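Local structure of uncharacterized protein (Bacillus cereus, 5F2H) at residues K131-H137 with Y158-Q164; W176-Q180 with R212-Y216; I229-P233 with L292-P297. The protein is of unknown function but probably acts as a hydrolase of the alpha/beta hydrolase superfamily, akin to phospholipases and carboxylesterases. One frame throughout, in Å; residues are numbered along the deposited sequence.

Interaction 1 (K131-H137 with Y158-Q164); sequences KLFIAMH and YTLALPQ
Two parallel strands, 131-136 and 158-164, make this contact at one side of the central sheet of an alpha/beta hydrolase fold. Their axes approach to 4.4 Å and cross at -31°. The register pairs Leu132 with Thr159, Phe133 with Leu160 and Ile134 with Ala161, CA to CA 4.8 to 5.0 Å. Four backbone hydrogen bonds, given alternately, join them: Thr159 N to Lys131 O (2.9 Å), Phe133 N to Thr159 O (2.9 Å), Ala161 N to Phe133 O (2.9 Å) and Ala135 N to Ala161 O (3.1 Å).

The strands then splay: Pro163 has no amide hydrogen to continue the pattern. A water fills the gap, donating to Ala135 O (2.9 Å) and Pro163 O (2.6 Å) and accepting from His137 N (3.1 Å). On one face Leu132 CD1 meets Ala161 CB at 3.8 Å; on the other, Phe133 (chi1 t) reaches Leu160, CD1 to CD1 4.0 Å, and small Ala135 CB admits Leu162 CD2 at 3.5 Å. At the start, the aliphatic part of Lys131 lies over the Tyr158 ring, CB 3.9 Å from its centroid, a CH-pi contact.

Helix 143-150 connects the strands in a beta-alpha-beta crossover and packs on Ala135 and Leu162; helix 179-195 touches Leu132 and Pro163. Strand 202-207 flanks 131-136, while residues 160-164 pair antiparallel with a strand of the second subunit, extending the sheet.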
ATOM      1  N   LYS B 131       5.880   2.171   2.963  1.00105.35           N
ATOM      2  CA  LYS B 131       7.168   1.965   2.286  1.00 96.22           C
ATOM      3  C   LYS B 131       8.043   3.208   2.482  1.00 91.60           C
ATOM      4  O   LYS B 131       7.528   4.324   2.542  1.00 91.11           O
ATOM      5  CB  LYS B 131       6.937   1.681   0.795  1.00 94.75           C
ATOM      6  CG  LYS B 131       6.027   0.474   0.567  1.00 99.91           C
ATOM      7  CD  LYS B 131       5.653   0.147  -0.882  1.00105.23           C
ATOM      8  CE  LYS B 131       6.833  -0.314  -1.718  1.00107.04           C
ATOM      9  NZ  LYS B 131       6.446  -0.696  -3.110  1.00110.44           N
ATOM     10  N   LEU B 132       9.358   3.025   2.593  1.00 83.38           N
ATOM     11  CA  LEU B 132      10.257   4.159   2.799  1.00 76.37           C
ATOM     12  C   LEU B 132      11.330   4.235   1.760  1.00 71.78           C
ATOM     13  O   LEU B 132      11.811   3.223   1.292  1.00 76.20           O
ATOM     14  CB  LEU B 132      10.932   4.080   4.172  1.00 74.05           C
ATOM     15  CG  LEU B 132      11.972   5.165   4.489  1.00 71.09           C
ATOM     16  CD1 LEU B 132      11.413   6.575   4.377  1.00 72.87           C
ATOM     17  CD2 LEU B 132      12.520   4.968   5.888  1.00 70.49           C
ATOM     18  N   PHE B 133      11.686   5.454   1.381  1.00 67.03           N
ATOM     19  CA  PHE B 133      12.732   5.679   0.409  1.00 59.83           C
ATOM     20  C   PHE B 133      13.581   6.822   0.949  1.00 59.13           C
ATOM     21  O   PHE B 133      13.066   7.894   1.250  1.00 55.08           O
ATOM     22  CB  PHE B 133      12.168   6.082  -0.933  1.00 57.45           C
ATOM     23  CG  PHE B 133      13.194   6.132  -2.015  1.00 52.72           C
ATOM     24  CD1 PHE B 133      14.195   7.081  -1.992  1.00 51.70           C
ATOM     25  CD2 PHE B 133      13.118   5.278  -3.087  1.00 51.91           C
ATOM     26  CE1 PHE B 133      15.122   7.157  -3.015  1.00 50.24           C
ATOM     27  CE2 PHE B 133      14.044   5.331  -4.106  1.00 50.69           C
ATOM     28  CZ  PHE B 133      15.039   6.278  -4.084  1.00 49.68           C
ATOM     29  N   ILE B 134      14.886   6.607   1.065  1.00 59.07           N
ATOM     30  CA  ILE B 134      15.722   7.660   1.576  1.00 56.27           C
ATOM     31  C   ILE B 134      16.688   8.086   0.499  1.00 56.64           C
ATOM     32  O   ILE B 134      17.416   7.264  -0.025  1.00 56.71           O
ATOM     33  CB  ILE B 134      16.516   7.195   2.777  1.00 54.32           C
ATOM     34  CG1 ILE B 134      15.610   6.464   3.745  1.00 57.25           C
ATOM     35  CG2 ILE B 134      17.188   8.379   3.427  1.00 53.06           C
ATOM     36  CD1 ILE B 134      16.334   5.982   4.993  1.00 61.22           C
ATOM     37  N   ALA B 135      16.674   9.362   0.151  1.00 56.43           N
ATOM     38  CA  ALA B 135      17.568   9.869  -0.866  1.00 55.70           C
ATOM     39  C   ALA B 135      18.612  10.738  -0.207  1.00 56.90           C
ATOM     40  O   ALA B 135      18.269  11.538   0.675  1.00 57.79           O
ATOM     41  CB  ALA B 135      16.809  10.666  -1.905  1.00 54.92           C
HETATM   42  N   MSE B 136      19.865  10.611  -0.664  1.00 53.04           N
HETATM   43  CA  MSE B 136      20.978  11.387  -0.116  1.00 54.54           C
HETATM   44  C   MSE B 136      21.577  12.377  -1.073  1.00 52.45           C
HETATM   45  O   MSE B 136      22.206  12.015  -2.065  1.00 54.33           O
HETATM   46  CB  MSE B 136      22.140  10.467   0.283  1.00 57.98           C
HETATM   47  CG  MSE B 136      21.729   9.310   1.180  1.00 59.16           C
HETATM   48 SE   MSE B 136      21.408  10.069   2.975  0.88 62.39          SE
HETATM   49  CE  MSE B 136      19.593   9.395   2.917  1.00 61.08           C
ATOM     50  N   HIS B 137      21.459  13.648  -0.735  1.00 52.56           N
ATOM     51  CA  HIS B 137      22.016  14.703  -1.551  1.00 52.11           C
ATOM     52  C   HIS B 137      23.524  14.601  -1.716  1.00 52.07           C
ATOM     53  O   HIS B 137      24.188  13.914  -0.948  1.00 60.85           O
ATOM     54  CB  HIS B 137      21.690  16.058  -0.926  1.00 53.12           C
ATOM     55  CG  HIS B 137      22.372  16.319   0.386  1.00 54.61           C
ATOM     56  ND1 HIS B 137      23.593  16.955   0.480  1.00 53.45           N
ATOM     57  CD2 HIS B 137      21.975  16.084   1.659  1.00 53.95           C
ATOM     58  CE1 HIS B 137      23.914  17.106   1.751  1.00 52.12           C
ATOM     59  NE2 HIS B 137      22.956  16.573   2.486  1.00 51.60           N
ATOM     60  N   TYR B 158       5.789   5.337  -2.056  1.00 84.30           N
ATOM     61  CA  TYR B 158       6.901   5.464  -1.106  1.00 79.34           C
ATOM     62  C   TYR B 158       6.975   6.781  -0.382  1.00 74.68           C
ATOM     63  O   TYR B 158       6.941   7.826  -1.003  1.00 75.40           O
ATOM     64  CB  TYR B 158       8.269   5.282  -1.790  1.00 79.20           C
ATOM     65  CG  TYR B 158       8.688   3.864  -2.070  1.00 81.10           C
ATOM     66  CD1 TYR B 158       8.323   3.224  -3.240  1.00 81.89           C
ATOM     67  CD2 TYR B 158       9.517   3.180  -1.168  1.00 81.34           C
ATOM     68  CE1 TYR B 158       8.731   1.928  -3.494  1.00 84.43           C
ATOM     69  CE2 TYR B 158       9.922   1.883  -1.406  1.00 79.34           C
ATOM     70  CZ  TYR B 158       9.531   1.264  -2.572  1.00 82.74           C
ATOM     71  OH  TYR B 158       9.914  -0.027  -2.825  1.00 89.51           O
ATOM     72  N   THR B 159       7.131   6.717   0.936  1.00 72.44           N
ATOM     73  CA  THR B 159       7.286   7.908   1.768  1.00 70.11           C
ATOM     74  C   THR B 159       8.723   8.326   1.512  1.00 68.07           C
ATOM     75  O   THR B 159       9.631   7.503   1.607  1.00 75.06           O
ATOM     76  CB  THR B 159       7.089   7.575   3.254  1.00 70.26           C
ATOM     77  OG1 THR B 159       5.740   7.133   3.460  1.00 70.46           O
ATOM     78  CG2 THR B 159       7.381   8.788   4.133  1.00 69.87           C
ATOM     79  N   LEU B 160       8.951   9.584   1.193  1.00 66.94           N
ATOM     80  CA  LEU B 160      10.304  10.053   0.880  1.00 64.27           C
ATOM     81  C   LEU B 160      10.946  10.823   2.001  1.00 63.85           C
ATOM     82  O   LEU B 160      10.450  11.858   2.419  1.00 68.07           O
ATOM     83  CB  LEU B 160      10.265  10.923  -0.381  1.00 64.73           C
ATOM     84  CG  LEU B 160      11.516  11.625  -0.901  1.00 63.54           C
ATOM     85  CD1 LEU B 160      12.662  10.668  -1.150  1.00 61.47           C
ATOM     86  CD2 LEU B 160      11.176  12.409  -2.167  1.00 64.70           C
ATOM     87  N   ALA B 161      12.084  10.325   2.452  1.00 63.59           N
ATOM     88  CA  ALA B 161      12.825  10.958   3.508  1.00 63.32           C
ATOM     89  C   ALA B 161      14.051  11.563   2.863  1.00 62.20           C
ATOM     90  O   ALA B 161      14.756  10.886   2.123  1.00 62.33           O
ATOM     91  CB  ALA B 161      13.244   9.932   4.527  1.00 64.68           C
ATOM     92  N   LEU B 162      14.274  12.849   3.087  1.00 61.80           N
ATOM     93  CA  LEU B 162      15.439  13.520   2.535  1.00 61.06           C
ATOM     94  C   LEU B 162      16.256  14.050   3.705  1.00 60.35           C
ATOM     95  O   LEU B 162      15.884  15.046   4.311  1.00 62.88           O
ATOM     96  CB  LEU B 162      15.043  14.656   1.591  1.00 61.07           C
ATOM     97  CG  LEU B 162      14.241  14.282   0.336  1.00 62.97           C
ATOM     98  CD1 LEU B 162      13.884  15.516  -0.483  1.00 64.79           C
ATOM     99  CD2 LEU B 162      14.994  13.296  -0.528  1.00 59.30           C
ATOM    100  N   PRO B 163      17.363  13.370   4.045  1.00 56.82           N
ATOM    101  CA  PRO B 163      18.201  13.818   5.153  1.00 55.85           C
ATOM    102  C   PRO B 163      19.179  14.883   4.713  1.00 54.28           C
ATOM    103  O   PRO B 163      19.562  14.912   3.560  1.00 54.38           O
ATOM    104  CB  PRO B 163      18.962  12.551   5.561  1.00 53.70           C
ATOM    105  CG  PRO B 163      18.226  11.416   4.923  1.00 53.32           C
ATOM    106  CD  PRO B 163      17.716  12.004   3.642  1.00 56.11           C
ATOM    107  N   GLN B 164      19.546  15.768   5.622  1.00 55.71           N
ATOM    108  CA  GLN B 164      20.486  16.821   5.322  1.00 57.16           C
ATOM    109  C   GLN B 164      21.650  16.694   6.315  1.00 60.87           C
ATOM    110  O   GLN B 164      21.437  16.573   7.540  1.00 61.91           O
ATOM    111  CB  GLN B 164      19.832  18.185   5.456  1.00 56.29           C
ATOM    112  CG  GLN B 164      20.639  19.319   4.859  1.00 55.93           C
ATOM    113  CD  GLN B 164      19.917  20.653   5.004  1.00 59.04           C
ATOM    114  OE1 GLN B 164      19.457  21.234   4.023  1.00 56.98           O
ATOM    115  NE2 GLN B 164      19.698  21.064   6.232  1.00 60.95           N
TER
HETATM  116  O   HOH W   1      19.051  14.265   1.071  1.00 48.08           O

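Interaction 2 (W176-Q180 with R212-Y216); sequences WDDIQ and RVALY
Beside the probable nucleophile elbow, the loop 176-178 and the first turn of helix 179-195 pack on helix 209-219, which follows the elbow. Val213 faces Ile179, CA to CA 5.9 Å, and residues 212-216 are regular helix, with Tyr216 N bonded to Arg212 O at 2.9 Å. Arg212, Val213 and Tyr216 therefore fall on the side turned to 176-180, whereas Ala214 and Leu215 lie out of reach.

Beta-branched Ile179 (chi1 p, chi2 t) is wedged among these three side chains. Its CD1 sits over the Tyr216 ring, 4.2 Å from the centroid and 8° off the normal, a CH-pi contact; its CG2 lies 4.3 Å from Val213 CG2 and 3.2 Å from Arg212 NH2, over the flat face of the guanidinium. Trp176 CB also meets Val213 CG2, at 3.7 Å, and the indole NE1 is bonded to His137 O.

Asp178 is the N-cap of helix 179-195: its OD1 accepts from Gln180 N at 3.2 Å, a short acidic side chain well suited to an open helix start. Asp178 is also the centre of an inverse gamma turn (phi/psi -80/88), which swings the chain from the loop into the helix.

Although its CA-to-CB bond points away, Gln180 folds back (chi1 m, chi2 m) so that NE2 donates to Tyr216 OH at 2.5 Å. Arg212 also packs on Trp234 and Pro236.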
ATOM      1  N   TRP B 176      29.252  15.693   2.852  1.00 61.79           N
ATOM      2  CA  TRP B 176      29.452  14.379   3.493  1.00 63.90           C
ATOM      3  C   TRP B 176      30.943  14.025   3.668  1.00 66.13           C
ATOM      4  O   TRP B 176      31.314  12.860   3.580  1.00 64.86           O
ATOM      5  CB  TRP B 176      28.769  13.276   2.688  1.00 62.04           C
ATOM      6  CG  TRP B 176      27.325  13.476   2.533  1.00 64.68           C
ATOM      7  CD1 TRP B 176      26.659  13.922   1.417  1.00 63.26           C
ATOM      8  CD2 TRP B 176      26.342  13.326   3.549  1.00 68.17           C
ATOM      9  NE1 TRP B 176      25.316  14.013   1.674  1.00 58.84           N
ATOM     10  CE2 TRP B 176      25.095  13.670   2.981  1.00 61.86           C
ATOM     11  CE3 TRP B 176      26.389  12.923   4.890  1.00 73.60           C
ATOM     12  CZ2 TRP B 176      23.904  13.590   3.693  1.00 62.67           C
ATOM     13  CZ3 TRP B 176      25.189  12.866   5.609  1.00 76.17           C
ATOM     14  CH2 TRP B 176      23.963  13.194   4.997  1.00 67.26           C
ATOM     15  N   ASP B 177      31.780  15.030   3.935  1.00 69.17           N
ATOM     16  CA  ASP B 177      33.225  14.836   4.119  1.00 71.23           C
ATOM     17  C   ASP B 177      33.550  13.729   5.102  1.00 71.85           C
ATOM     18  O   ASP B 177      34.160  12.719   4.738  1.00 70.20           O
ATOM     19  CB  ASP B 177      33.879  16.119   4.632  1.00 71.57           C
ATOM     20  CG  ASP B 177      33.917  17.214   3.614  1.00 68.75           C
ATOM     21  OD1 ASP B 177      33.697  16.950   2.403  1.00 65.99           O
ATOM     22  OD2 ASP B 177      34.250  18.337   4.043  1.00 70.00           O
ATOM     23  N   ASP B 178      33.108  13.964   6.340  1.00 71.45           N
ATOM     24  CA  ASP B 178      33.279  13.080   7.467  1.00 73.12           C
ATOM     25  C   ASP B 178      32.219  12.006   7.341  1.00 68.51           C
ATOM     26  O   ASP B 178      31.140  12.140   7.886  1.00 71.78           O
ATOM     27  CB  ASP B 178      33.118  13.891   8.769  1.00 76.48           C
ATOM     28  CG  ASP B 178      33.451  13.092  10.022  1.00 82.60           C
ATOM     29  OD1 ASP B 178      33.486  11.837   9.974  1.00 85.67           O
ATOM     30  OD2 ASP B 178      33.689  13.737  11.070  1.00 85.25           O
ATOM     31  N   ILE B 179      32.546  10.930   6.625  1.00 66.35           N
ATOM     32  CA  ILE B 179      31.600   9.832   6.398  1.00 65.33           C
ATOM     33  C   ILE B 179      31.128   9.095   7.637  1.00 65.54           C
ATOM     34  O   ILE B 179      30.287   8.195   7.531  1.00 62.27           O
ATOM     35  CB  ILE B 179      32.074   8.791   5.346  1.00 68.37           C
ATOM     36  CG1 ILE B 179      33.333   8.039   5.806  1.00 75.09           C
ATOM     37  CG2 ILE B 179      32.280   9.463   3.990  1.00 67.24           C
ATOM     38  CD1 ILE B 179      33.794   6.971   4.828  1.00 75.54           C
ATOM     39  N   GLN B 180      31.662   9.445   8.803  1.00 70.11           N
ATOM     40  CA  GLN B 180      31.245   8.776  10.032  1.00 72.72           C
ATOM     41  C   GLN B 180      30.014   9.425  10.566  1.00 69.99           C
ATOM     42  O   GLN B 180      29.022   8.742  10.817  1.00 67.09           O
ATOM     43  CB  GLN B 180      32.351   8.778  11.069  1.00 77.83           C
ATOM     44  CG  GLN B 180      33.548   7.958  10.632  1.00 82.87           C
ATOM     45  CD  GLN B 180      33.192   6.501  10.409  1.00 84.20           C
ATOM     46  OE1 GLN B 180      32.168   6.016  10.902  1.00 81.88           O
ATOM     47  NE2 GLN B 180      34.066   5.780   9.713  1.00 87.16           N
ATOM     48  N   ARG B 212      27.788   7.615  -1.381  1.00 54.61           N
ATOM     49  CA  ARG B 212      28.898   7.046  -0.612  1.00 56.79           C
ATOM     50  C   ARG B 212      28.475   6.680   0.802  1.00 56.86           C
ATOM     51  O   ARG B 212      28.618   5.513   1.210  1.00 56.93           O
ATOM     52  CB  ARG B 212      30.121   7.981  -0.545  1.00 58.33           C
ATOM     53  CG  ARG B 212      31.313   7.238   0.077  1.00 62.96           C
ATOM     54  CD  ARG B 212      32.761   7.766   0.069  1.00 65.52           C
ATOM     55  NE  ARG B 212      33.066   8.985   0.790  1.00 69.09           N
ATOM     56  CZ  ARG B 212      34.292   9.325   1.210  1.00 78.40           C
ATOM     57  NH1 ARG B 212      35.328   8.472   1.164  1.00 80.84           N
ATOM     58  NH2 ARG B 212      34.452  10.479   1.844  1.00 86.41           N
ATOM     59  N   VAL B 213      27.934   7.660   1.532  1.00 53.72           N
ATOM     60  CA  VAL B 213      27.487   7.429   2.908  1.00 52.56           C
ATOM     61  C   VAL B 213      26.402   6.359   2.914  1.00 53.85           C
ATOM     62  O   VAL B 213      26.335   5.509   3.814  1.00 52.70           O
ATOM     63  CB  VAL B 213      26.949   8.701   3.555  1.00 51.60           C
ATOM     64  CG1 VAL B 213      26.429   8.416   4.944  1.00 51.83           C
ATOM     65  CG2 VAL B 213      28.019   9.766   3.628  1.00 53.70           C
ATOM     66  N   ALA B 214      25.540   6.402   1.900  1.00 53.79           N
ATOM     67  CA  ALA B 214      24.471   5.427   1.799  1.00 56.06           C
ATOM     68  C   ALA B 214      25.069   4.022   1.765  1.00 62.22           C
ATOM     69  O   ALA B 214      24.611   3.131   2.474  1.00 70.25           O
ATOM     70  CB  ALA B 214      23.660   5.653   0.542  1.00 55.36           C
ATOM     71  N   LEU B 215      26.093   3.822   0.940  1.00 61.61           N
ATOM     72  CA  LEU B 215      26.699   2.517   0.826  1.00 64.74           C
ATOM     73  C   LEU B 215      27.493   2.152   2.105  1.00 67.10           C
ATOM     74  O   LEU B 215      27.460   1.013   2.553  1.00 65.02           O
ATOM     75  CB  LEU B 215      27.601   2.442  -0.410  1.00 64.96           C
ATOM     76  CG  LEU B 215      28.180   1.046  -0.717  1.00 65.87           C
ATOM     77  CD1 LEU B 215      27.057   0.073  -1.036  1.00 65.17           C
ATOM     78  CD2 LEU B 215      29.155   1.076  -1.878  1.00 66.04           C
ATOM     79  N   TYR B 216      28.184   3.116   2.693  1.00 65.87           N
ATOM     80  CA  TYR B 216      28.946   2.846   3.899  1.00 69.93           C
ATOM     81  C   TYR B 216      28.003   2.356   4.988  1.00 68.57           C
ATOM     82  O   TYR B 216      28.207   1.306   5.571  1.00 71.19           O
ATOM     83  CB  TYR B 216      29.672   4.113   4.333  1.00 71.03           C
ATOM     84  CG  TYR B 216      30.613   3.934   5.485  1.00 76.71           C
ATOM     85  CD1 TYR B 216      31.807   3.254   5.316  1.00 79.55           C
ATOM     86  CD2 TYR B 216      30.403   4.578   6.691  1.00 80.60           C
ATOM     87  CE1 TYR B 216      32.718   3.132   6.344  1.00 83.25           C
ATOM     88  CE2 TYR B 216      31.323   4.476   7.724  1.00 84.47           C
ATOM     89  CZ  TYR B 216      32.476   3.742   7.547  1.00 83.81           C
ATOM     90  OH  TYR B 216      33.391   3.612   8.566  1.00 86.49           O
TER

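Interaction 3 (I229-P233 with L292-P297); sequences IFMAP and LKHDYP
Selenomethionine Met231, at the C-terminal end of strand 227-231, is the bump of this contact, and the irregular loop 292-297 curves round it to form the hollow. With chi1 t and chi2 p, its flexible side chain fits partners of different shape. Its CG touches Tyr296 CD2 at 3.7 Å, SE meets Pro297 CD at 3.4 Å, and CE approaches Asp295 O at 3.5 Å and Leu292 CD2 at 4.3 Å. SE also lies 5.3 Å from the centroid of the Tyr296 ring, 47° off its normal, an oblique Met-aromatic contact. The CA atoms stay well apart, Ala232 to His294 6.7 Å and Met231 to Tyr296 6.9 Å, and no hydrogen bond crosses, so side-chain packing makes the contact.

Ala232 takes an unusual positive phi (45/45) that turns the chain out of the strand. Its small CB fits beside the His294 imidazole, 3.9 Å from CD2. His294 is the centre of an inverse gamma turn (-87/80), with a weak bond from Asp295 N to Lys293 O at 3.0 Å; after it, Asp295 OD1 accepts from Tyr296 N at 2.6 Å. His294 NE2 is bonded to Ser208 OG of the presumed nucleophile elbow, consistent with the histidine-serine pair of an alpha/beta hydrolase catalytic triad. A bound Tris molecule, probably from the crystallisation liquor though it may mark a pocket, lies about 4 Å from the His294 side chain.

Around this packing, Tyr296 stacks with Phe207 at the end of strand 202-207, Phe300 of helix 300-313 touches Met231, and Leu303 of that helix touches Pro297. Helix 209-219 packs against Phe230 and Pro233.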
ATOM      1  N   ILE B 229      19.646   2.700  -5.038  1.00 62.58           N
ATOM      2  CA  ILE B 229      19.681   3.334  -6.361  1.00 65.59           C
ATOM      3  C   ILE B 229      20.676   4.485  -6.418  1.00 65.12           C
ATOM      4  O   ILE B 229      20.336   5.605  -6.041  1.00 63.62           O
ATOM      5  CB  ILE B 229      18.277   3.873  -6.724  1.00 66.59           C
ATOM      6  CG1 ILE B 229      17.212   2.781  -6.553  1.00 66.97           C
ATOM      7  CG2 ILE B 229      18.256   4.411  -8.148  1.00 67.69           C
ATOM      8  CD1 ILE B 229      15.807   3.273  -6.776  1.00 66.80           C
ATOM      9  N   PHE B 230      21.882   4.234  -6.930  1.00 66.21           N
ATOM     10  CA  PHE B 230      22.880   5.287  -6.985  1.00 65.57           C
ATOM     11  C   PHE B 230      23.011   5.982  -8.318  1.00 67.23           C
ATOM     12  O   PHE B 230      22.896   5.362  -9.372  1.00 74.02           O
ATOM     13  CB  PHE B 230      24.245   4.788  -6.561  1.00 67.96           C
ATOM     14  CG  PHE B 230      24.260   4.126  -5.218  1.00 68.82           C
ATOM     15  CD1 PHE B 230      23.564   4.670  -4.144  1.00 67.46           C
ATOM     16  CD2 PHE B 230      25.182   3.116  -4.962  1.00 68.89           C
ATOM     17  CE1 PHE B 230      23.656   4.098  -2.880  1.00 69.68           C
ATOM     18  CE2 PHE B 230      25.287   2.555  -3.707  1.00 66.24           C
ATOM     19  CZ  PHE B 230      24.517   3.038  -2.667  1.00 67.42           C
HETATM   20  N   MSE B 231      23.261   7.286  -8.247  1.00 65.25           N
HETATM   21  CA  MSE B 231      23.412   8.132  -9.427  1.00 61.49           C
HETATM   22  C   MSE B 231      24.775   8.733  -9.309  1.00 61.53           C
HETATM   23  O   MSE B 231      25.085   9.423  -8.323  1.00 61.45           O
HETATM   24  CB  MSE B 231      22.320   9.207  -9.402  1.00 57.36           C
HETATM   25  CG  MSE B 231      22.431  10.241 -10.523  1.00 56.84           C
HETATM   26 SE   MSE B 231      21.999   9.473 -12.290  0.78 57.08          SE
HETATM   27  CE  MSE B 231      23.786   9.760 -13.087  1.00 58.69           C
ATOM     28  N   ALA B 232      25.635   8.417 -10.269  1.00 60.49           N
ATOM     29  CA  ALA B 232      26.994   8.947 -10.266  1.00 59.71           C
ATOM     30  C   ALA B 232      27.671   8.867  -8.894  1.00 56.32           C
ATOM     31  O   ALA B 232      28.304   9.825  -8.445  1.00 53.92           O
ATOM     32  CB  ALA B 232      26.959  10.388 -10.741  1.00 61.62           C
ATOM     33  N   PRO B 233      27.547   7.723  -8.225  1.00 56.08           N
ATOM     34  CA  PRO B 233      28.162   7.551  -6.906  1.00 57.61           C
ATOM     35  C   PRO B 233      29.666   7.800  -6.881  1.00 60.53           C
ATOM     36  O   PRO B 233      30.373   7.487  -7.854  1.00 60.29           O
ATOM     37  CB  PRO B 233      27.903   6.083  -6.585  1.00 57.68           C
ATOM     38  CG  PRO B 233      27.785   5.431  -7.917  1.00 59.14           C
ATOM     39  CD  PRO B 233      27.146   6.437  -8.824  1.00 58.86           C
ATOM     40  N   LEU B 292      25.962  12.072 -21.077  1.00 85.73           N
ATOM     41  CA  LEU B 292      25.682  12.690 -19.779  1.00 81.96           C
ATOM     42  C   LEU B 292      26.929  12.903 -18.925  1.00 79.18           C
ATOM     43  O   LEU B 292      27.780  12.043 -18.858  1.00 77.99           O
ATOM     44  CB  LEU B 292      24.679  11.827 -19.014  1.00 80.86           C
ATOM     45  CG  LEU B 292      24.216  12.311 -17.640  1.00 80.84           C
ATOM     46  CD1 LEU B 292      23.550  13.683 -17.704  1.00 80.44           C
ATOM     47  CD2 LEU B 292      23.264  11.295 -17.032  1.00 80.67           C
ATOM     48  N   LYS B 293      27.029  14.073 -18.294  1.00 80.39           N
ATOM     49  CA  LYS B 293      28.162  14.408 -17.421  1.00 76.98           C
ATOM     50  C   LYS B 293      27.764  14.127 -15.970  1.00 70.22           C
ATOM     51  O   LYS B 293      26.983  13.206 -15.727  1.00 66.35           O
ATOM     52  CB  LYS B 293      28.630  15.863 -17.620  1.00 82.63           C
ATOM     53  CG  LYS B 293      29.172  16.163 -19.015  1.00 91.07           C
ATOM     54  CD  LYS B 293      29.804  17.547 -19.128  1.00 98.20           C
ATOM     55  CE  LYS B 293      28.828  18.708 -18.947  1.00100.33           C
ATOM     56  NZ  LYS B 293      27.803  18.780 -20.029  1.00107.38           N
ATOM     57  N   HIS B 294      28.260  14.922 -15.018  1.00 67.41           N
ATOM     58  CA  HIS B 294      27.947  14.716 -13.601  1.00 66.35           C
ATOM     59  C   HIS B 294      26.658  15.445 -13.246  1.00 66.84           C
ATOM     60  O   HIS B 294      26.638  16.536 -12.638  1.00 63.58           O
ATOM     61  CB  HIS B 294      29.120  15.154 -12.755  1.00 66.50           C
ATOM     62  CG  HIS B 294      28.994  14.811 -11.303  1.00 65.44           C
ATOM     63  ND1 HIS B 294      28.789  15.760 -10.327  1.00 63.82           N
ATOM     64  CD2 HIS B 294      29.054  13.622 -10.661  1.00 65.92           C
ATOM     65  CE1 HIS B 294      28.760  15.177  -9.144  1.00 66.10           C
ATOM     66  NE2 HIS B 294      28.927  13.880  -9.318  1.00 68.00           N
ATOM     67  N   ASP B 295      25.572  14.777 -13.613  1.00 65.60           N
ATOM     68  CA  ASP B 295      24.248  15.287 -13.433  1.00 66.18           C
ATOM     69  C   ASP B 295      23.307  14.120 -13.627  1.00 62.98           C
ATOM     70  O   ASP B 295      23.724  13.087 -14.096  1.00 66.32           O
ATOM     71  CB  ASP B 295      24.018  16.313 -14.545  1.00 69.46           C
ATOM     72  CG  ASP B 295      22.641  16.886 -14.530  1.00 72.06           C
ATOM     73  OD1 ASP B 295      21.991  16.835 -13.467  1.00 72.42           O
ATOM     74  OD2 ASP B 295      22.219  17.386 -15.598  1.00 76.40           O
ATOM     75  N   TYR B 296      22.039  14.288 -13.284  1.00 60.97           N
ATOM     76  CA  TYR B 296      21.061  13.231 -13.469  1.00 59.34           C
ATOM     77  C   TYR B 296      20.573  13.262 -14.914  1.00 66.49           C
ATOM     78  O   TYR B 296      20.560  14.328 -15.555  1.00 70.54           O
ATOM     79  CB  TYR B 296      19.845  13.470 -12.607  1.00 53.37           C
ATOM     80  CG  TYR B 296      20.059  13.531 -11.123  1.00 47.09           C
ATOM     81  CD1 TYR B 296      20.601  14.645 -10.531  1.00 45.22           C
ATOM     82  CD2 TYR B 296      19.514  12.567 -10.304  1.00 45.54           C
ATOM     83  CE1 TYR B 296      20.669  14.756  -9.156  1.00 44.28           C
ATOM     84  CE2 TYR B 296      19.584  12.660  -8.931  1.00 44.35           C
ATOM     85  CZ  TYR B 296      20.149  13.761  -8.367  1.00 44.08           C
ATOM     86  OH  TYR B 296      20.224  13.846  -7.001  1.00 48.79           O
ATOM     87  N   PRO B 297      20.181  12.095 -15.458  1.00 70.55           N
ATOM     88  CA  PRO B 297      19.663  12.066 -16.843  1.00 71.59           C
ATOM     89  C   PRO B 297      18.360  12.832 -16.882  1.00 73.54           C
ATOM     90  O   PRO B 297      17.649  12.896 -15.874  1.00 72.58           O
ATOM     91  CB  PRO B 297      19.430  10.586 -17.112  1.00 71.91           C
ATOM     92  CG  PRO B 297      19.358   9.951 -15.763  1.00 70.58           C
ATOM     93  CD  PRO B 297      20.194  10.766 -14.836  1.00 65.83           C
TER

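Interactions 1, 2 and 3 follow one another along the chain, centres 16 to 17 Å apart, all within the hydrolase-like part. Interactions 1 and 3 reach the same parallel sheet, in which strand 202-207 separates 131-136 from 227-231; Phe133 CE2 and Ile229 CD1 meet at 3.8 Å. A probable hydrogen bond from Trp176 NE1 to His137 O (2.9 Å) joins interaction 2 to interaction 1, while Ala214 CB and Phe230 CE1, 3.8 Å apart, join it to interaction 3. Each contact has a side chain against the probable nucleophile elbow: Met136, Trp176 and His294. In interaction 3 His294 O is hydrogen-bonded to Asn15 of the second subunit, suggesting that the presumed active site lies near the subunit interface.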